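PDB 4D50: deoxyhypusine hydroxylase, which hydroxylates the deoxyhypusine residue of translation factor eIF-5A at a diiron centre, completing the formation of hypusine. Local coordinates for residues L26-G40 / S56-M70. Residues are numbered along the deposited sequence; the frame is centred on the assembly and turned at random.
Sequences LQARFRALFTLRGLG and SALLKHELAYCLGQM. With FE (Fe (III) ion), chain D; PER (peroxide ion), chain E.
Helices 26-39 and 57-70 of the HEAT-like superhelix lie side by side and nearly parallel, their axes crossing at -16° and joined through Leu33, Phe30 and Phe34 on one side and Leu59, Glu62 and Cys66 on the other. Leu33 has CG anti to the backbone N (chi1 171°), which sends its two methyls across the gap: CD1 meets Leu63 CD2 at 3.8 Å, CD2 rests on Glu62 CB. The edge of the Phe30 ring faces Leu58 CG, and its CE2 lies 3.5 Å from Glu62 OE1, near the ring plane, which probably lets the slightly positive C-H rim face the carboxylate. Cys66 suits the close spacing, its small SG coming obliquely to the Phe34 ring, 3.9 Å from the centroid, as a sulfur-aromatic contact. Side-by-side packing of near-parallel helices is how HEAT-like proteins build their superhelix. His61 takes no part in it; its NE2 binds iron at 2.3 Å, with His245 and Glu246. Leu58 O accepts from His61 ND1 on a lone pair in the carbonyl plane, which, with the iron bond, holds the imidazole's rotation. At the N-terminal end Leu59 CD2 sits 3.5 Å over the centre of the Arg29 guanidinium, whose NH1 makes a salt bridge with Asp54. At the other end a water links Arg37 NH2 to Gln69 O, while long, unbranched Met70, bent at chi3, brings CE to Gly40 CA, where glycine suits the positive phi after the helix.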
# COMPACT_ATOMS: atom_id res chain seq x y z
N LEU A 26 -7.90 17.13 0.31
CA LEU A 26 -7.16 15.89 0.16
C LEU A 26 -8.03 14.74 -0.37
O LEU A 26 -7.59 13.91 -1.21
CB LEU A 26 -6.55 15.51 1.52
CG LEU A 26 -5.36 14.55 1.51
CD1 LEU A 26 -4.27 15.08 0.58
CD2 LEU A 26 -4.83 14.35 2.94
N GLN A 27 -9.27 14.65 0.07
CA GLN A 27 -10.09 13.53 -0.33
C GLN A 27 -10.38 13.62 -1.84
O GLN A 27 -10.47 12.59 -2.51
CB GLN A 27 -11.39 13.47 0.48
CG GLN A 27 -12.38 14.61 0.19
CD GLN A 27 -13.84 14.19 0.36
OE1 GLN A 27 -14.60 14.85 1.05
NE2 GLN A 27 -14.22 13.09 -0.28
N ALA A 28 -10.47 14.83 -2.37
CA ALA A 28 -10.69 15.10 -3.79
C ALA A 28 -9.48 14.75 -4.65
O ALA A 28 -9.61 14.24 -5.74
CB ALA A 28 -11.02 16.56 -3.99
N ARG A 29 -8.31 15.00 -4.11
CA ARG A 29 -7.11 14.61 -4.80
C ARG A 29 -6.93 13.10 -4.71
O ARG A 29 -6.45 12.51 -5.66
CB ARG A 29 -5.94 15.35 -4.20
CG ARG A 29 -6.08 16.91 -4.20
CD ARG A 29 -4.93 17.55 -3.46
NE ARG A 29 -3.71 17.51 -4.22
CZ ARG A 29 -2.51 17.84 -3.82
NH1 ARG A 29 -2.30 18.30 -2.59
NH2 ARG A 29 -1.47 17.77 -4.63
N PHE A 30 -7.39 12.43 -3.64
CA PHE A 30 -7.34 10.94 -3.63
C PHE A 30 -8.24 10.34 -4.63
O PHE A 30 -7.90 9.38 -5.33
CB PHE A 30 -7.67 10.37 -2.23
CG PHE A 30 -6.46 10.20 -1.38
CD1 PHE A 30 -5.77 11.31 -0.94
CD2 PHE A 30 -6.00 8.94 -1.05
CE1 PHE A 30 -4.65 11.18 -0.16
CE2 PHE A 30 -4.85 8.81 -0.31
CZ PHE A 30 -4.18 9.93 0.14
N ARG A 31 -9.42 10.92 -4.75
CA ARG A 31 -10.40 10.48 -5.71
C ARG A 31 -9.85 10.62 -7.08
O ARG A 31 -10.00 9.70 -7.88
CB ARG A 31 -11.69 11.31 -5.63
CG ARG A 31 -12.60 10.84 -4.56
CD ARG A 31 -13.78 11.80 -4.40
NE ARG A 31 -14.32 11.61 -3.06
CZ ARG A 31 -14.99 10.51 -2.68
NH1 ARG A 31 -15.27 9.54 -3.55
NH2 ARG A 31 -15.39 10.40 -1.42
N ALA A 32 -9.21 11.74 -7.36
CA ALA A 32 -8.57 11.95 -8.71
C ALA A 32 -7.51 10.90 -8.98
O ALA A 32 -7.39 10.31 -10.07
CB ALA A 32 -7.99 13.33 -8.79
N LEU A 33 -6.65 10.71 -7.99
CA LEU A 33 -5.58 9.74 -8.11
C LEU A 33 -6.08 8.34 -8.43
O LEU A 33 -5.57 7.71 -9.31
CB LEU A 33 -4.75 9.68 -6.81
CG LEU A 33 -3.71 8.55 -6.72
CD1 LEU A 33 -2.64 8.65 -7.84
CD2 LEU A 33 -3.06 8.53 -5.34
N PHE A 34 -7.05 7.79 -7.66
CA PHE A 34 -7.53 6.48 -7.93
C PHE A 34 -8.32 6.38 -9.23
O PHE A 34 -8.28 5.35 -9.89
CB PHE A 34 -8.26 5.91 -6.71
CG PHE A 34 -7.29 5.50 -5.65
CD1 PHE A 34 -6.46 4.35 -5.83
CD2 PHE A 34 -7.13 6.25 -4.52
CE1 PHE A 34 -5.50 3.99 -4.90
CE2 PHE A 34 -6.16 5.89 -3.59
CZ PHE A 34 -5.36 4.78 -3.79
N THR A 35 -8.91 7.47 -9.67
CA THR A 35 -9.53 7.42 -10.98
C THR A 35 -8.42 7.29 -12.04
O THR A 35 -8.55 6.47 -12.95
CB THR A 35 -10.41 8.65 -11.20
OG1 THR A 35 -11.39 8.66 -10.14
CG2 THR A 35 -11.14 8.65 -12.59
N LEU A 36 -7.37 8.09 -11.96
CA LEU A 36 -6.28 7.98 -12.90
C LEU A 36 -5.66 6.63 -12.89
O LEU A 36 -5.21 6.18 -13.93
CB LEU A 36 -5.22 9.03 -12.67
CG LEU A 36 -5.63 10.48 -12.91
CD1 LEU A 36 -4.50 11.41 -12.44
CD2 LEU A 36 -5.90 10.72 -14.39
N ARG A 37 -5.50 6.05 -11.70
CA ARG A 37 -4.96 4.71 -11.61
C ARG A 37 -5.74 3.73 -12.45
O ARG A 37 -5.17 2.87 -13.13
CB ARG A 37 -4.92 4.30 -10.13
CG ARG A 37 -4.38 2.92 -9.89
CD ARG A 37 -5.49 1.94 -9.78
NE ARG A 37 -5.13 0.54 -9.58
CZ ARG A 37 -4.83 -0.28 -10.58
NH1 ARG A 37 -4.72 0.19 -11.81
NH2 ARG A 37 -4.57 -1.56 -10.35
N GLY A 38 -7.08 3.84 -12.40
CA GLY A 38 -7.99 3.00 -13.19
C GLY A 38 -7.93 3.24 -14.69
O GLY A 38 -7.92 2.31 -15.50
N LEU A 39 -7.84 4.50 -15.07
CA LEU A 39 -7.82 4.86 -16.49
C LEU A 39 -6.55 4.48 -17.15
O LEU A 39 -6.53 3.96 -18.26
CB LEU A 39 -8.11 6.34 -16.63
CG LEU A 39 -9.50 6.75 -16.22
CD1 LEU A 39 -9.65 8.24 -16.24
CD2 LEU A 39 -10.59 6.10 -17.11
N GLY A 40 -5.44 4.77 -16.48
CA GLY A 40 -4.18 4.36 -17.05
C GLY A 40 -3.78 5.17 -18.27
O GLY A 40 -4.46 6.12 -18.66
N SER A 56 2.55 16.44 1.14
CA SER A 56 1.96 15.35 1.88
C SER A 56 2.66 14.03 1.59
O SER A 56 2.51 13.52 0.52
CB SER A 56 0.49 15.22 1.52
OG SER A 56 -0.15 13.99 1.99
N ALA A 57 3.28 13.46 2.61
CA ALA A 57 3.95 12.10 2.47
C ALA A 57 2.89 11.04 2.20
O ALA A 57 3.12 10.10 1.39
CB ALA A 57 4.69 11.71 3.75
N LEU A 58 1.73 11.14 2.86
CA LEU A 58 0.56 10.27 2.61
C LEU A 58 0.18 10.28 1.12
O LEU A 58 0.14 9.23 0.45
CB LEU A 58 -0.66 10.65 3.43
CG LEU A 58 -1.84 9.72 3.17
CD1 LEU A 58 -1.57 8.32 3.69
CD2 LEU A 58 -3.12 10.21 3.85
N LEU A 59 -0.00 11.48 0.57
CA LEU A 59 -0.38 11.52 -0.84
C LEU A 59 0.74 10.95 -1.71
O LEU A 59 0.51 10.12 -2.55
CB LEU A 59 -0.75 12.95 -1.26
CG LEU A 59 -1.21 13.05 -2.71
CD1 LEU A 59 -2.46 12.28 -3.07
CD2 LEU A 59 -1.41 14.57 -3.01
N LYS A 60 1.99 11.35 -1.46
CA LYS A 60 3.10 10.93 -2.33
C LYS A 60 3.32 9.42 -2.37
O LYS A 60 3.59 8.84 -3.42
CB LYS A 60 4.39 11.60 -1.92
CG LYS A 60 4.50 13.07 -2.29
CD LYS A 60 5.91 13.61 -2.03
CE LYS A 60 6.18 13.75 -0.56
NZ LYS A 60 7.43 14.48 -0.24
N HIS A 61 3.16 8.78 -1.25
CA HIS A 61 3.31 7.33 -1.19
C HIS A 61 2.15 6.62 -1.87
O HIS A 61 2.36 5.57 -2.51
CB HIS A 61 3.61 6.89 0.24
CG HIS A 61 2.47 6.22 0.93
ND1 HIS A 61 1.27 6.84 1.19
CD2 HIS A 61 2.34 4.93 1.35
CE1 HIS A 61 0.48 5.98 1.83
NE2 HIS A 61 1.10 4.80 1.89
N GLU A 62 0.96 7.22 -1.88
CA GLU A 62 -0.20 6.65 -2.64
C GLU A 62 0.07 6.76 -4.19
O GLU A 62 -0.32 5.89 -5.00
CB GLU A 62 -1.46 7.38 -2.26
CG GLU A 62 -2.72 6.55 -2.12
CD GLU A 62 -2.70 5.72 -0.85
OE1 GLU A 62 -2.45 6.26 0.25
OE2 GLU A 62 -2.80 4.49 -1.00
N LEU A 63 0.70 7.84 -4.56
CA LEU A 63 1.09 8.00 -5.96
C LEU A 63 1.91 6.83 -6.34
O LEU A 63 1.78 6.27 -7.44
CB LEU A 63 1.89 9.26 -6.21
CG LEU A 63 1.31 10.60 -5.73
CD1 LEU A 63 2.34 11.67 -5.93
CD2 LEU A 63 0.07 10.92 -6.49
N ALA A 64 2.93 6.58 -5.53
CA ALA A 64 3.85 5.46 -5.89
C ALA A 64 3.10 4.14 -5.86
O ALA A 64 3.32 3.30 -6.76
CB ALA A 64 5.05 5.37 -4.93
N TYR A 65 2.25 3.90 -4.88
CA TYR A 65 1.47 2.68 -4.84
C TYR A 65 0.64 2.46 -6.11
O TYR A 65 0.67 1.41 -6.74
CB TYR A 65 0.53 2.69 -3.64
CG TYR A 65 -0.43 1.54 -3.53
CD1 TYR A 65 -0.01 0.28 -3.15
CD2 TYR A 65 -1.75 1.69 -3.96
CE1 TYR A 65 -0.91 -0.80 -3.07
CE2 TYR A 65 -2.66 0.66 -3.85
CZ TYR A 65 -2.23 -0.60 -3.49
OH TYR A 65 -3.15 -1.56 -3.38
N CYS A 66 0.01 3.52 -6.55
CA CYS A 66 -0.82 3.50 -7.76
C CYS A 66 0.01 3.17 -8.98
O CYS A 66 -0.44 2.35 -9.77
CB CYS A 66 -1.63 4.79 -7.99
SG CYS A 66 -3.00 4.92 -6.83
N LEU A 67 1.22 3.75 -9.12
CA LEU A 67 2.03 3.46 -10.31
C LEU A 67 2.44 2.01 -10.31
O LEU A 67 2.66 1.38 -11.36
CB LEU A 67 3.29 4.37 -10.34
CG LEU A 67 2.97 5.88 -10.60
CD1 LEU A 67 4.23 6.69 -10.50
CD2 LEU A 67 2.27 6.11 -11.94
N GLY A 68 2.66 1.48 -9.12
CA GLY A 68 2.98 0.07 -9.00
C GLY A 68 1.84 -0.79 -9.54
O GLY A 68 2.07 -1.76 -10.29
N GLN A 69 0.67 -0.57 -9.02
CA GLN A 69 -0.51 -1.37 -9.32
C GLN A 69 -0.92 -1.29 -10.79
O GLN A 69 -1.53 -2.27 -11.30
CB GLN A 69 -1.68 -0.94 -8.38
CG GLN A 69 -1.35 -1.15 -6.93
CD GLN A 69 -1.21 -2.57 -6.54
OE1 GLN A 69 -2.12 -3.32 -6.74
NE2 GLN A 69 -0.06 -2.94 -5.95
N MET A 70 -0.56 -0.14 -11.44
CA MET A 70 -0.81 0.11 -12.85
C MET A 70 -0.00 -0.82 -13.76
O MET A 70 -0.39 -1.09 -14.90
CB MET A 70 -0.59 1.54 -13.16
CG MET A 70 -1.66 2.45 -12.54
SD MET A 70 -1.19 4.18 -12.53
CE MET A 70 -1.71 4.64 -14.15
FE FE D . 0.65 3.13 3.46
O1 PER E . 3.40 2.82 3.41
O2 PER E . 2.51 3.29 4.58
O HOH W 1 -3.68 -3.70 -11.28
O HOH W 2 1.34 1.32 2.07
O HOH W 3 -1.25 2.84 2.47